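Long-range contacts in D-glycero-beta-D-manno-heptose-1,7-bisphosphate 7-phosphatase (Mesorhizobium loti, PDB 2O2X), which removes the C-7 phosphate from D-glycero-beta-D-manno-heptose 1,7-bisphosphate, a magnesium-dependent step in the synthesis of ADP-L-glycero-beta-D-manno-heptose: residues Q155-I159 with A208-L212; I19-R25 with F111-L116; E14-W18 with V115-Y120; P29-F35 with A151-R156. One frame throughout, in Å; residues are numbered along the deposited sequence.

Contact 1: residues Q155-I159 with A208-L212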
loop_
_atom_site.group_PDB
_atom_site.type_symbol
_atom_site.label_atom_id
_atom_site.label_comp_id
_atom_site.label_asym_id
_atom_site.label_seq_id
_atom_site.Cartn_x
_atom_site.Cartn_y
_atom_site.Cartn_z
ATOM N N GLN A 155 13.040 4.994 6.800
ATOM C CA GLN A 155 13.838 5.928 6.029
ATOM C C GLN A 155 14.325 5.286 4.735
ATOM O O GLN A 155 14.510 5.968 3.753
ATOM C CB GLN A 155 15.012 6.442 6.876
ATOM C CG GLN A 155 14.581 7.312 8.056
ATOM C CD GLN A 155 13.895 6.548 9.192
ATOM O OE1 GLN A 155 14.089 5.333 9.380
ATOM N NE2 GLN A 155 13.079 7.267 9.958
ATOM N N ARG A 156 14.517 3.967 4.727
ATOM C CA ARG A 156 14.950 3.255 3.527
ATOM C C ARG A 156 13.793 2.607 2.746
ATOM O O ARG A 156 14.030 1.994 1.717
ATOM C CB ARG A 156 15.994 2.199 3.885
ATOM C CG ARG A 156 17.253 2.791 4.536
ATOM C CD ARG A 156 18.323 1.729 4.765
ATOM N NE ARG A 156 18.796 1.149 3.513
ATOM C CZ ARG A 156 18.872 -0.160 3.235
ATOM N NH1 ARG A 156 18.506 -1.097 4.121
ATOM N NH2 ARG A 156 19.334 -0.540 2.044
ATOM N N SER A 157 12.557 2.724 3.241
ATOM C CA SER A 157 11.392 2.117 2.583
ATOM C C SER A 157 10.996 2.878 1.340
ATOM O O SER A 157 11.416 4.022 1.116
ATOM C CB SER A 157 10.224 2.053 3.583
ATOM O OG SER A 157 10.549 1.161 4.653
ATOM N N LEU A 158 10.195 2.212 0.503
ATOM C CA LEU A 158 9.695 2.800 -0.727
ATOM C C LEU A 158 8.182 2.723 -0.716
ATOM O O LEU A 158 7.610 1.870 -0.052
ATOM C CB LEU A 158 10.214 1.973 -1.904
ATOM C CG LEU A 158 11.736 1.738 -1.953
ATOM C CD1 LEU A 158 12.046 0.844 -3.155
ATOM C CD2 LEU A 158 12.502 3.044 -2.049
ATOM N N ILE A 159 7.543 3.636 -1.443
ATOM C CA ILE A 159 6.094 3.612 -1.605
ATOM C C ILE A 159 5.764 3.778 -3.083
ATOM O O ILE A 159 6.462 4.515 -3.803
ATOM C CB ILE A 159 5.354 4.666 -0.760
ATOM C CG1 ILE A 159 3.816 4.458 -0.847
ATOM C CG2 ILE A 159 5.801 6.103 -1.097
ATOM C CD1 ILE A 159 3.020 5.054 0.297
ATOM N N ALA A 208 15.677 -0.226 -7.367
ATOM C CA ALA A 208 15.613 0.330 -6.008
ATOM C C ALA A 208 15.224 -0.738 -4.962
ATOM O O ALA A 208 15.773 -0.754 -3.858
ATOM C CB ALA A 208 14.659 1.494 -5.987
ATOM N N ILE A 209 14.309 -1.633 -5.324
ATOM C CA ILE A 209 13.884 -2.726 -4.440
ATOM C C ILE A 209 15.036 -3.712 -4.268
ATOM O O ILE A 209 15.339 -4.122 -3.149
ATOM C CB ILE A 209 12.668 -3.463 -5.009
ATOM C CG1 ILE A 209 11.451 -2.544 -5.015
ATOM C CG2 ILE A 209 12.369 -4.712 -4.185
ATOM C CD1 ILE A 209 10.295 -3.031 -5.845
ATOM N N GLU A 210 15.689 -4.064 -5.375
ATOM C CA GLU A 210 16.795 -5.036 -5.344
ATOM C C GLU A 210 17.948 -4.583 -4.451
ATOM O O GLU A 210 18.547 -5.410 -3.752
ATOM C CB GLU A 210 17.319 -5.313 -6.759
ATOM C CG GLU A 210 16.389 -6.125 -7.674
ATOM C CD GLU A 210 16.341 -7.620 -7.350
ATOM O OE1 GLU A 210 16.801 -8.031 -6.261
ATOM O OE2 GLU A 210 15.824 -8.383 -8.203
ATOM N N THR A 211 18.250 -3.289 -4.442
ATOM C CA THR A 211 19.337 -2.794 -3.582
ATOM C C THR A 211 19.032 -3.061 -2.107
ATOM O O THR A 211 19.945 -3.253 -1.303
ATOM C CB THR A 211 19.633 -1.294 -3.756
ATOM O OG1 THR A 211 18.511 -0.519 -3.329
ATOM C CG2 THR A 211 19.957 -0.964 -5.179
ATOM N N LEU A 212 17.757 -3.096 -1.754
ATOM C CA LEU A 212 17.358 -3.382 -0.383
ATOM C C LEU A 212 17.412 -4.867 -0.002
ATOM O O LEU A 212 17.253 -5.183 1.172
ATOM C CB LEU A 212 15.952 -2.858 -0.138
ATOM C CG LEU A 212 15.807 -1.381 -0.497
ATOM C CD1 LEU A 212 14.379 -0.987 -0.386
ATOM C CD2 LEU A 212 16.708 -0.520 0.375
HETATM O O HOH W 1 17.994 -4.378 3.450
#

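Contact 2: residues I19-R25 with F111-L116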
loop_
_atom_site.group_PDB
_atom_site.type_symbol
_atom_site.label_atom_id
_atom_site.label_comp_id
_atom_site.label_asym_id
_atom_site.label_seq_id
_atom_site.Cartn_x
_atom_site.Cartn_y
_atom_site.Cartn_z
ATOM N N ILE A 19 -6.257 -3.465 10.383
ATOM C CA ILE A 19 -4.838 -3.798 10.348
ATOM C C ILE A 19 -4.706 -5.307 10.444
ATOM O O ILE A 19 -5.181 -5.922 11.412
ATOM C CB ILE A 19 -4.053 -3.146 11.485
ATOM C CG1 ILE A 19 -4.281 -1.631 11.489
ATOM C CG2 ILE A 19 -2.566 -3.482 11.345
ATOM C CD1 ILE A 19 -3.502 -0.869 12.544
ATOM N N GLU A 20 -4.072 -5.909 9.445
ATOM C CA GLU A 20 -4.087 -7.364 9.282
ATOM C C GLU A 20 -2.724 -7.842 8.795
ATOM O O GLU A 20 -2.267 -7.448 7.715
ATOM C CB GLU A 20 -5.140 -7.722 8.228
ATOM C CG GLU A 20 -5.324 -9.167 7.959
ATOM C CD GLU A 20 -6.287 -9.431 6.832
ATOM O OE1 GLU A 20 -6.622 -8.490 6.040
ATOM O OE2 GLU A 20 -6.639 -10.619 6.692
ATOM N N ARG A 21 -2.083 -8.723 9.562
ATOM C CA ARG A 21 -0.870 -9.408 9.115
ATOM C C ARG A 21 -1.291 -10.515 8.149
ATOM O O ARG A 21 -2.270 -11.223 8.407
ATOM C CB ARG A 21 -0.100 -9.972 10.309
ATOM C CG ARG A 21 1.240 -10.580 9.997
ATOM C CD ARG A 21 2.326 -9.560 9.698
ATOM N NE ARG A 21 3.632 -10.216 9.814
ATOM C CZ ARG A 21 4.172 -10.943 8.852
ATOM N NH1 ARG A 21 3.550 -11.090 7.690
ATOM N NH2 ARG A 21 5.344 -11.519 9.038
ATOM N N ILE A 22 -0.603 -10.626 7.011
ATOM C CA ILE A 22 -0.933 -11.587 5.954
ATOM C C ILE A 22 0.168 -12.625 5.851
ATOM O O ILE A 22 1.333 -12.290 5.689
ATOM C CB ILE A 22 -1.045 -10.902 4.580
ATOM C CG1 ILE A 22 -2.120 -9.821 4.583
ATOM C CG2 ILE A 22 -1.305 -11.902 3.474
ATOM C CD1 ILE A 22 -3.508 -10.274 4.808
ATOM N N GLY A 23 -0.197 -13.895 5.908
ATOM C CA GLY A 23 0.778 -14.960 5.667
ATOM C C GLY A 23 1.643 -15.108 6.885
ATOM O O GLY A 23 1.449 -14.436 7.902
ATOM N N GLY A 24 2.633 -15.968 6.778
ATOM C CA GLY A 24 3.423 -16.300 7.961
ATOM C C GLY A 24 4.894 -16.227 7.705
ATOM O O GLY A 24 5.667 -16.923 8.367
ATOM N N ARG A 25 5.301 -15.400 6.741
ATOM C CA ARG A 25 6.719 -15.206 6.494
ATOM C C ARG A 25 7.314 -14.452 7.662
ATOM O O ARG A 25 6.649 -13.656 8.291
ATOM C CB ARG A 25 6.959 -14.490 5.188
ATOM C CG ARG A 25 6.645 -15.344 4.000
ATOM C CD ARG A 25 6.411 -14.540 2.750
ATOM N NE ARG A 25 5.103 -13.845 2.747
ATOM C CZ ARG A 25 3.928 -14.408 2.498
ATOM N NH1 ARG A 25 3.822 -15.712 2.267
ATOM N NH2 ARG A 25 2.824 -13.666 2.531
ATOM N N PHE A 111 2.798 -12.348 -3.267
ATOM C CA PHE A 111 2.079 -12.163 -2.019
ATOM C C PHE A 111 2.408 -10.834 -1.355
ATOM O O PHE A 111 3.372 -10.151 -1.708
ATOM C CB PHE A 111 2.388 -13.312 -1.051
ATOM C CG PHE A 111 3.800 -13.691 -1.029
ATOM C CD1 PHE A 111 4.715 -12.976 -0.289
ATOM C CD2 PHE A 111 4.261 -14.760 -1.794
ATOM C CE1 PHE A 111 6.070 -13.329 -0.277
ATOM C CE2 PHE A 111 5.598 -15.116 -1.778
ATOM C CZ PHE A 111 6.503 -14.403 -1.024
ATOM N N VAL A 112 1.575 -10.494 -0.378
ATOM C CA VAL A 112 1.846 -9.360 0.489
ATOM C C VAL A 112 1.929 -9.866 1.932
ATOM O O VAL A 112 1.613 -11.032 2.227
ATOM C CB VAL A 112 0.802 -8.250 0.352
ATOM C CG1 VAL A 112 0.570 -7.875 -1.129
ATOM C CG2 VAL A 112 -0.497 -8.600 1.004
ATOM N N ASP A 113 2.388 -8.988 2.818
ATOM C CA ASP A 113 2.704 -9.344 4.212
ATOM C C ASP A 113 1.891 -8.607 5.269
ATOM O O ASP A 113 1.820 -9.023 6.427
ATOM C CB ASP A 113 4.185 -9.146 4.410
ATOM C CG ASP A 113 4.982 -9.996 3.448
ATOM O OD1 ASP A 113 4.898 -11.257 3.611
ATOM O OD2 ASP A 113 5.606 -9.445 2.507
HETATM N N MSE A 114 1.251 -7.508 4.884
HETATM C CA MSE A 114 0.389 -6.792 5.819
HETATM C C MSE A 114 -0.571 -5.930 5.000
HETATM O O MSE A 114 -0.201 -5.425 3.924
HETATM C CB MSE A 114 1.215 -5.937 6.768
HETATM C CG MSE A 114 0.417 -5.204 7.808
HETATM SE SE MSE A 114 1.445 -4.314 9.176
HETATM C CE MSE A 114 1.849 -5.854 10.257
ATOM N N VAL A 115 -1.792 -5.787 5.500
ATOM C CA VAL A 115 -2.778 -4.852 4.922
ATOM C C VAL A 115 -3.263 -3.890 5.996
ATOM O O VAL A 115 -3.724 -4.342 7.055
ATOM C CB VAL A 115 -3.997 -5.610 4.350
ATOM C CG1 VAL A 115 -5.072 -4.637 3.837
ATOM C CG2 VAL A 115 -3.564 -6.569 3.237
ATOM N N LEU A 116 -3.178 -2.586 5.726
ATOM C CA LEU A 116 -3.804 -1.550 6.543
ATOM C C LEU A 116 -4.782 -0.774 5.685
ATOM O O LEU A 116 -4.508 -0.489 4.514
ATOM C CB LEU A 116 -2.809 -0.606 7.198
ATOM C CG LEU A 116 -1.703 -1.305 8.001
ATOM C CD1 LEU A 116 -0.474 -1.547 7.164
ATOM C CD2 LEU A 116 -1.259 -0.429 9.178
HETATM O O HOH W 2 3.921 -12.782 5.685
#

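Contact 3: residues E14-W18 with V115-Y120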
loop_
_atom_site.group_PDB
_atom_site.type_symbol
_atom_site.label_atom_id
_atom_site.label_comp_id
_atom_site.label_asym_id
_atom_site.label_seq_id
_atom_site.Cartn_x
_atom_site.Cartn_y
_atom_site.Cartn_z
ATOM N N GLU A 14 -10.121 0.141 15.374
ATOM C CA GLU A 14 -11.131 1.138 15.710
ATOM C C GLU A 14 -12.138 1.127 14.569
ATOM O O GLU A 14 -11.920 0.426 13.573
ATOM C CB GLU A 14 -10.520 2.514 15.961
ATOM C CG GLU A 14 -9.569 2.969 14.936
ATOM C CD GLU A 14 -9.013 4.354 15.245
ATOM O OE1 GLU A 14 -9.709 5.344 14.983
ATOM O OE2 GLU A 14 -7.874 4.456 15.728
ATOM N N PRO A 15 -13.275 1.835 14.707
ATOM C CA PRO A 15 -14.326 1.591 13.728
ATOM C C PRO A 15 -13.907 1.837 12.269
ATOM O O PRO A 15 -14.457 1.209 11.386
ATOM C CB PRO A 15 -15.421 2.566 14.140
ATOM C CG PRO A 15 -15.198 2.715 15.618
ATOM C CD PRO A 15 -13.741 2.744 15.787
ATOM N N GLY A 16 -12.940 2.718 12.044
ATOM C CA GLY A 16 -12.512 3.019 10.684
ATOM C C GLY A 16 -11.108 2.571 10.326
ATOM O O GLY A 16 -10.564 3.044 9.332
ATOM N N VAL A 17 -10.496 1.656 11.098
ATOM C CA VAL A 17 -9.143 1.199 10.816
ATOM C C VAL A 17 -9.021 -0.306 10.890
ATOM O O VAL A 17 -9.344 -0.918 11.916
ATOM C CB VAL A 17 -8.094 1.834 11.728
ATOM C CG1 VAL A 17 -6.695 1.352 11.326
ATOM C CG2 VAL A 17 -8.187 3.351 11.708
ATOM N N TRP A 18 -8.500 -0.891 9.815
ATOM C CA TRP A 18 -8.294 -2.323 9.649
ATOM C C TRP A 18 -6.802 -2.564 9.566
ATOM O O TRP A 18 -6.129 -1.945 8.725
ATOM C CB TRP A 18 -8.961 -2.746 8.346
ATOM C CG TRP A 18 -8.768 -4.156 7.829
ATOM C CD1 TRP A 18 -7.627 -4.725 7.376
ATOM C CD2 TRP A 18 -9.803 -5.118 7.592
ATOM N NE1 TRP A 18 -7.866 -5.998 6.952
ATOM C CE2 TRP A 18 -9.198 -6.261 7.050
ATOM C CE3 TRP A 18 -11.181 -5.124 7.804
ATOM C CZ2 TRP A 18 -9.920 -7.412 6.733
ATOM C CZ3 TRP A 18 -11.893 -6.244 7.475
ATOM C CH2 TRP A 18 -11.265 -7.375 6.952
ATOM N N VAL A 115 -1.792 -5.787 5.500
ATOM C CA VAL A 115 -2.778 -4.852 4.922
ATOM C C VAL A 115 -3.263 -3.890 5.996
ATOM O O VAL A 115 -3.724 -4.342 7.055
ATOM C CB VAL A 115 -3.997 -5.610 4.350
ATOM C CG1 VAL A 115 -5.072 -4.637 3.837
ATOM C CG2 VAL A 115 -3.564 -6.569 3.237
ATOM N N LEU A 116 -3.178 -2.586 5.726
ATOM C CA LEU A 116 -3.804 -1.550 6.543
ATOM C C LEU A 116 -4.782 -0.774 5.685
ATOM O O LEU A 116 -4.508 -0.489 4.514
ATOM C CB LEU A 116 -2.809 -0.606 7.198
ATOM C CG LEU A 116 -1.703 -1.305 8.001
ATOM C CD1 LEU A 116 -0.474 -1.547 7.164
ATOM C CD2 LEU A 116 -1.259 -0.429 9.178
ATOM N N ALA A 117 -5.943 -0.468 6.244
ATOM C CA ALA A 117 -6.956 0.287 5.544
ATOM C C ALA A 117 -7.646 1.269 6.472
ATOM O O ALA A 117 -7.849 0.984 7.673
ATOM C CB ALA A 117 -7.987 -0.641 4.922
ATOM N N CYS A 118 -7.979 2.421 5.926
ATOM C CA CYS A 118 -8.598 3.527 6.674
ATOM C C CYS A 118 -9.880 3.972 5.998
ATOM O O CYS A 118 -9.847 4.404 4.848
ATOM C CB CYS A 118 -7.655 4.694 6.791
ATOM S SG CYS A 118 -8.402 6.011 7.831
ATOM N N ALA A 119 -10.999 3.890 6.726
ATOM C CA ALA A 119 -12.335 4.214 6.192
ATOM C C ALA A 119 -12.713 5.681 6.328
ATOM O O ALA A 119 -13.613 6.146 5.623
ATOM C CB ALA A 119 -13.371 3.378 6.875
ATOM N N TYR A 120 -12.094 6.388 7.262
ATOM C CA TYR A 120 -12.560 7.720 7.645
ATOM C C TYR A 120 -12.461 8.726 6.507
ATOM O O TYR A 120 -11.443 8.797 5.798
ATOM C CB TYR A 120 -11.731 8.242 8.806
ATOM C CG TYR A 120 -11.804 7.408 10.076
ATOM C CD1 TYR A 120 -13.020 7.146 10.698
ATOM C CD2 TYR A 120 -10.651 6.915 10.680
ATOM C CE1 TYR A 120 -13.082 6.387 11.893
ATOM C CE2 TYR A 120 -10.707 6.167 11.872
ATOM C CZ TYR A 120 -11.917 5.918 12.462
ATOM O OH TYR A 120 -11.964 5.168 13.624
#

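Contact 4: residues P29-F35 with A151-R156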
loop_
_atom_site.group_PDB
_atom_site.type_symbol
_atom_site.label_atom_id
_atom_site.label_comp_id
_atom_site.label_asym_id
_atom_site.label_seq_id
_atom_site.Cartn_x
_atom_site.Cartn_y
_atom_site.Cartn_z
ATOM N N PRO A 29 14.018 -7.792 12.200
ATOM C CA PRO A 29 13.765 -6.377 12.389
ATOM C C PRO A 29 14.660 -5.467 11.575
ATOM O O PRO A 29 15.700 -5.886 11.078
ATOM C CB PRO A 29 13.999 -6.179 13.884
ATOM C CG PRO A 29 15.003 -7.204 14.226
ATOM C CD PRO A 29 14.698 -8.401 13.360
ATOM N N HIS A 30 14.206 -4.232 11.410
ATOM C CA HIS A 30 14.946 -3.136 10.759
ATOM C C HIS A 30 15.143 -3.340 9.255
ATOM O O HIS A 30 16.140 -2.891 8.680
ATOM C CB HIS A 30 16.277 -2.831 11.470
ATOM C CG HIS A 30 16.694 -1.390 11.376
ATOM N ND1 HIS A 30 15.954 -0.362 11.924
ATOM C CD2 HIS A 30 17.777 -0.809 10.807
ATOM C CE1 HIS A 30 16.561 0.788 11.693
ATOM N NE2 HIS A 30 17.672 0.544 11.021
ATOM N N LEU A 31 14.177 -4.005 8.622
ATOM C CA LEU A 31 14.138 -4.115 7.164
ATOM C C LEU A 31 13.361 -2.921 6.604
ATOM O O LEU A 31 12.378 -2.472 7.214
ATOM C CB LEU A 31 13.436 -5.383 6.708
ATOM C CG LEU A 31 14.178 -6.698 6.911
ATOM C CD1 LEU A 31 13.291 -7.856 6.500
ATOM C CD2 LEU A 31 15.476 -6.657 6.113
ATOM N N PRO A 32 13.738 -2.480 5.405
ATOM C CA PRO A 32 12.851 -1.594 4.653
ATOM C C PRO A 32 11.668 -2.373 4.125
ATOM O O PRO A 32 11.736 -3.593 4.016
ATOM C CB PRO A 32 13.709 -1.137 3.470
ATOM C CG PRO A 32 15.045 -1.727 3.658
ATOM C CD PRO A 32 14.933 -2.832 4.632
ATOM N N ALA A 33 10.586 -1.656 3.838
ATOM C CA ALA A 33 9.386 -2.244 3.257
ATOM C C ALA A 33 9.096 -1.612 1.921
ATOM O O ALA A 33 9.538 -0.495 1.628
ATOM C CB ALA A 33 8.193 -2.026 4.168
ATOM N N LEU A 34 8.336 -2.351 1.129
ATOM C CA LEU A 34 7.688 -1.836 -0.059
ATOM C C LEU A 34 6.245 -1.582 0.293
ATOM O O LEU A 34 5.473 -2.523 0.464
ATOM C CB LEU A 34 7.787 -2.807 -1.243
ATOM C CG LEU A 34 7.052 -2.372 -2.525
ATOM C CD1 LEU A 34 7.614 -1.110 -3.088
ATOM C CD2 LEU A 34 7.103 -3.493 -3.546
ATOM N N PHE A 35 5.878 -0.309 0.402
ATOM C CA PHE A 35 4.490 0.091 0.620
ATOM C C PHE A 35 3.791 0.261 -0.724
ATOM O O PHE A 35 4.322 0.924 -1.608
ATOM C CB PHE A 35 4.407 1.425 1.375
ATOM C CG PHE A 35 4.840 1.352 2.831
ATOM C CD1 PHE A 35 3.955 0.910 3.815
ATOM C CD2 PHE A 35 6.124 1.725 3.219
ATOM C CE1 PHE A 35 4.330 0.852 5.152
ATOM C CE2 PHE A 35 6.488 1.669 4.570
ATOM C CZ PHE A 35 5.588 1.221 5.520
ATOM N N ALA A 151 8.772 -3.506 12.854
ATOM C CA ALA A 151 10.072 -2.917 13.135
ATOM C C ALA A 151 10.803 -2.472 11.862
ATOM O O ALA A 151 11.981 -2.753 11.666
ATOM C CB ALA A 151 10.934 -3.880 13.971
ATOM N N LEU A 152 10.082 -1.743 10.995
ATOM C CA LEU A 152 10.627 -1.328 9.710
ATOM C C LEU A 152 11.649 -0.210 9.804
ATOM O O LEU A 152 11.562 0.652 10.682
ATOM C CB LEU A 152 9.522 -0.859 8.769
ATOM C CG LEU A 152 8.454 -1.904 8.461
ATOM C CD1 LEU A 152 7.345 -1.271 7.659
ATOM C CD2 LEU A 152 9.011 -3.109 7.766
ATOM N N ASP A 153 12.557 -0.180 8.822
ATOM C CA ASP A 153 13.396 0.977 8.564
ATOM C C ASP A 153 12.634 1.862 7.572
ATOM O O ASP A 153 12.695 1.651 6.359
ATOM C CB ASP A 153 14.730 0.514 7.998
ATOM C CG ASP A 153 15.686 1.640 7.738
ATOM O OD1 ASP A 153 15.273 2.823 7.675
ATOM O OD2 ASP A 153 16.879 1.324 7.556
ATOM N N LEU A 154 11.879 2.812 8.097
ATOM C CA LEU A 154 11.051 3.667 7.234
ATOM C C LEU A 154 11.884 4.559 6.328
ATOM O O LEU A 154 11.515 4.815 5.184
ATOM C CB LEU A 154 10.079 4.515 8.048
ATOM C CG LEU A 154 8.958 3.797 8.782
ATOM C CD1 LEU A 154 8.147 4.801 9.594
ATOM C CD2 LEU A 154 8.077 3.032 7.801
ATOM N N GLN A 155 13.040 4.994 6.800
ATOM C CA GLN A 155 13.838 5.928 6.029
ATOM C C GLN A 155 14.325 5.286 4.735
ATOM O O GLN A 155 14.510 5.968 3.753
ATOM C CB GLN A 155 15.012 6.442 6.876
ATOM C CG GLN A 155 14.581 7.312 8.056
ATOM C CD GLN A 155 13.895 6.548 9.192
ATOM O OE1 GLN A 155 14.089 5.333 9.380
ATOM N NE2 GLN A 155 13.079 7.267 9.958
ATOM N N ARG A 156 14.517 3.967 4.727
ATOM C CA ARG A 156 14.950 3.255 3.527
ATOM C C ARG A 156 13.793 2.607 2.746
ATOM O O ARG A 156 14.030 1.994 1.717
ATOM C CB ARG A 156 15.994 2.199 3.885
ATOM C CG ARG A 156 17.253 2.791 4.536
ATOM C CD ARG A 156 18.323 1.729 4.765
ATOM N NE ARG A 156 18.796 1.149 3.513
ATOM C CZ ARG A 156 18.872 -0.160 3.235
ATOM N NH1 ARG A 156 18.506 -1.097 4.121
ATOM N NH2 ARG A 156 19.334 -0.540 2.044
HETATM O O HOH W 3 17.563 -1.080 7.218
#

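Contact 1: residues Q155-I159 with A208-L212
Leu212, Leu158 and Arg156 account for most of the 248 Å² buried here, where the last turn of helix 199-211 settles against the run into strand 158-161. Leu158 points straight at the helix, and its CD1 is the hub: it lies 3.9 Å from Ala208 CB, 3.9 Å from Ile209 CG1 and 4.1 Å from Leu212 CD1. These three residues sit at positions i, i+1 and i+4, so one methyl plugs the surface formed by a single helical turn. Leu212 also reaches outward with its other branch, and its CD2 lies 3.1 Å from Arg156 NH2, over one face of the guanidinium. The flat guanidinium thus covers the leucine at the exposed border. Its one polar tie to the helix end runs through a water, which donates to Leu212 O at 2.5 Å and accepts a weak bond from Arg156 NH1 at 3.4 Å. Leu158 further touches Gln177 and Trp179 on the next strand, while Ile209 leans on helix 62-71, so this is a helix packed on the central sheet of a Rossmann-like HAD fold. With apolar contacts inside and only water-mediated polarity at the edge, the helix end is held here chiefly by apolar burial.

Contact 2: residues I19-R25 with F111-L116
Arg21 and Arg25 both curl back over the loop that follows strand 17-21, and their rotamers decide what they meet. Arg25, with chi1 m and chi3 m, brings its guanidinium flat onto Phe111, centres 3.8 Å apart and planes at 28°, an off-centre cation-pi stack. The same group forms a salt bridge with Asp113, NE to OD1 at 2.7 Å, and NH2 hydrogen-bonds Val112 O at 2.9 Å. Arg21 turns at chi2 (p), so that NH1 donates to Asp113 O at 3.0 Å while NH2 donates to Arg25 O at 2.6 Å. One water bonds Arg21 NH1, Ile22 O, Arg25 N and Asp113 OD1. Next to this polar cluster, residues 19-21 and 114-116 run antiparallel, at 175°, within the sheet of the HAD-like phosphatase fold, where strand 114-118 runs parallel to 75-80. Glu20 and Val115 are the hydrogen-bonded pair, 2.9 Å from Glu20 N to Val115 O and 2.8 Å from Val115 N to Glu20 O. Ile22, m at both chi angles, sets CG1 3.8 Å from Val115 CG2 and 4.1 Å from Val112 CG2. On the face of Ile19 and Arg21, selenomethionine Met114 (ttm) places CE 3.8 Å from Arg21 CD.

Contact 3: residues E14-W18 with V115-Y120
The ring of Tyr120 fills a hollow that exists because Gly16 has no side chain: Gly16 CA sits over the ring face, 3.7 Å from its centroid in a CH-pi contact, and a CB there would collide with the ring. The tyrosine stands like a post against the type I turn from Glu14 to Val17. At the tip, Tyr120 OH donates to Glu14 OE1 at 2.6 Å, accepts a weak bond from Gly16 N at 3.1 Å and lies 3.7 Å from Pro15 CD. Val17 CG2, a second bump, lies 3.8 Å from Tyr120 CE2. Past the turn the backbones pair antiparallel. Ala119 N bonds Gly16 O at 2.8 Å; Trp18 N bonds Ala117 O and Ala117 N bonds Trp18 O, both at 2.9 Å. Trp18 CB lies 4.1 Å from Ala117 CB, and its indole reaches Val115, Trp18 CD1 being 4.4 Å from Val115 CG1. Thr79 on the neighbouring strand 75-80, which probably stabilises the phosphoryl group, lies close to Ala117. On the side of Trp18 and Ala117, helix 91-107 covers the strands, with Phe94 edge-to-face on the tryptophan; on the other, helix 141-150 touches Leu116, and strand 75-80 flanks 114-118.

Contact 4: residues P29-F35 with A151-R156
Two residues with positive phi, His30 and Ala151, meet across this contact: Ala151 ends helix 141-150 in a Schellman motif, and its O accepts the bond from His30 N at 2.7 Å. Further along, Asp153 N bonds Leu31 O at 2.8 Å. The His30 ring folds back so that Asp153 CB lies over its face, 4.1 Å from the centroid in a CH-pi contact. A water joins the neighbours, donating to His30 O at 2.7 Å and Asp153 OD2 at 2.5 Å and accepting from Arg156 NH1 at 3.2 Å. Asp153 OD1 takes a bond from Arg156 N at 3.3 Å, an Asx motif at the bend that leads into strand 158-161. Pro32 CG rests 3.5 Å from Arg156 NH1. Further in, the contact turns apolar: Leu152 CD1 sits 3.7 Å from both Ala33 CB and Phe35 CZ, and Leu154 CD2 lies 3.8 Å from Phe35 CZ at the ring edge. Phe35 leads toward the presumed nucleophile Asp37, two residues on. Strand 34-36 lies between strands 75-80 and 158-161, with Phe35 touching Val76 and Val78 on one, Ile159 on the other, and Leu143 and Ala146 of helix 141-150.

From the N terminus, residues 14-18 and 19-25 are continuous in the chain and share strand 17-21. Both meet the later strand around 111-120, so contacts 3 and 2 end on the same stretch of chain, sharing Val115 and Leu116, each closing a loop of some 85 to 96 residues. The next segment, 29-35, leads into strand 34-36 and is met by 151-156, so contact 4 crosses both. Its second segment runs straight into contact 1, with which it shares Gln155 and Arg156; contact 1 then closes on the C-terminal helix. Contacts 2 and 3 thus tie strand 17-21 to strand 114-118, while contacts 4 and 1 tie the middle strands to a helix end and the last helix.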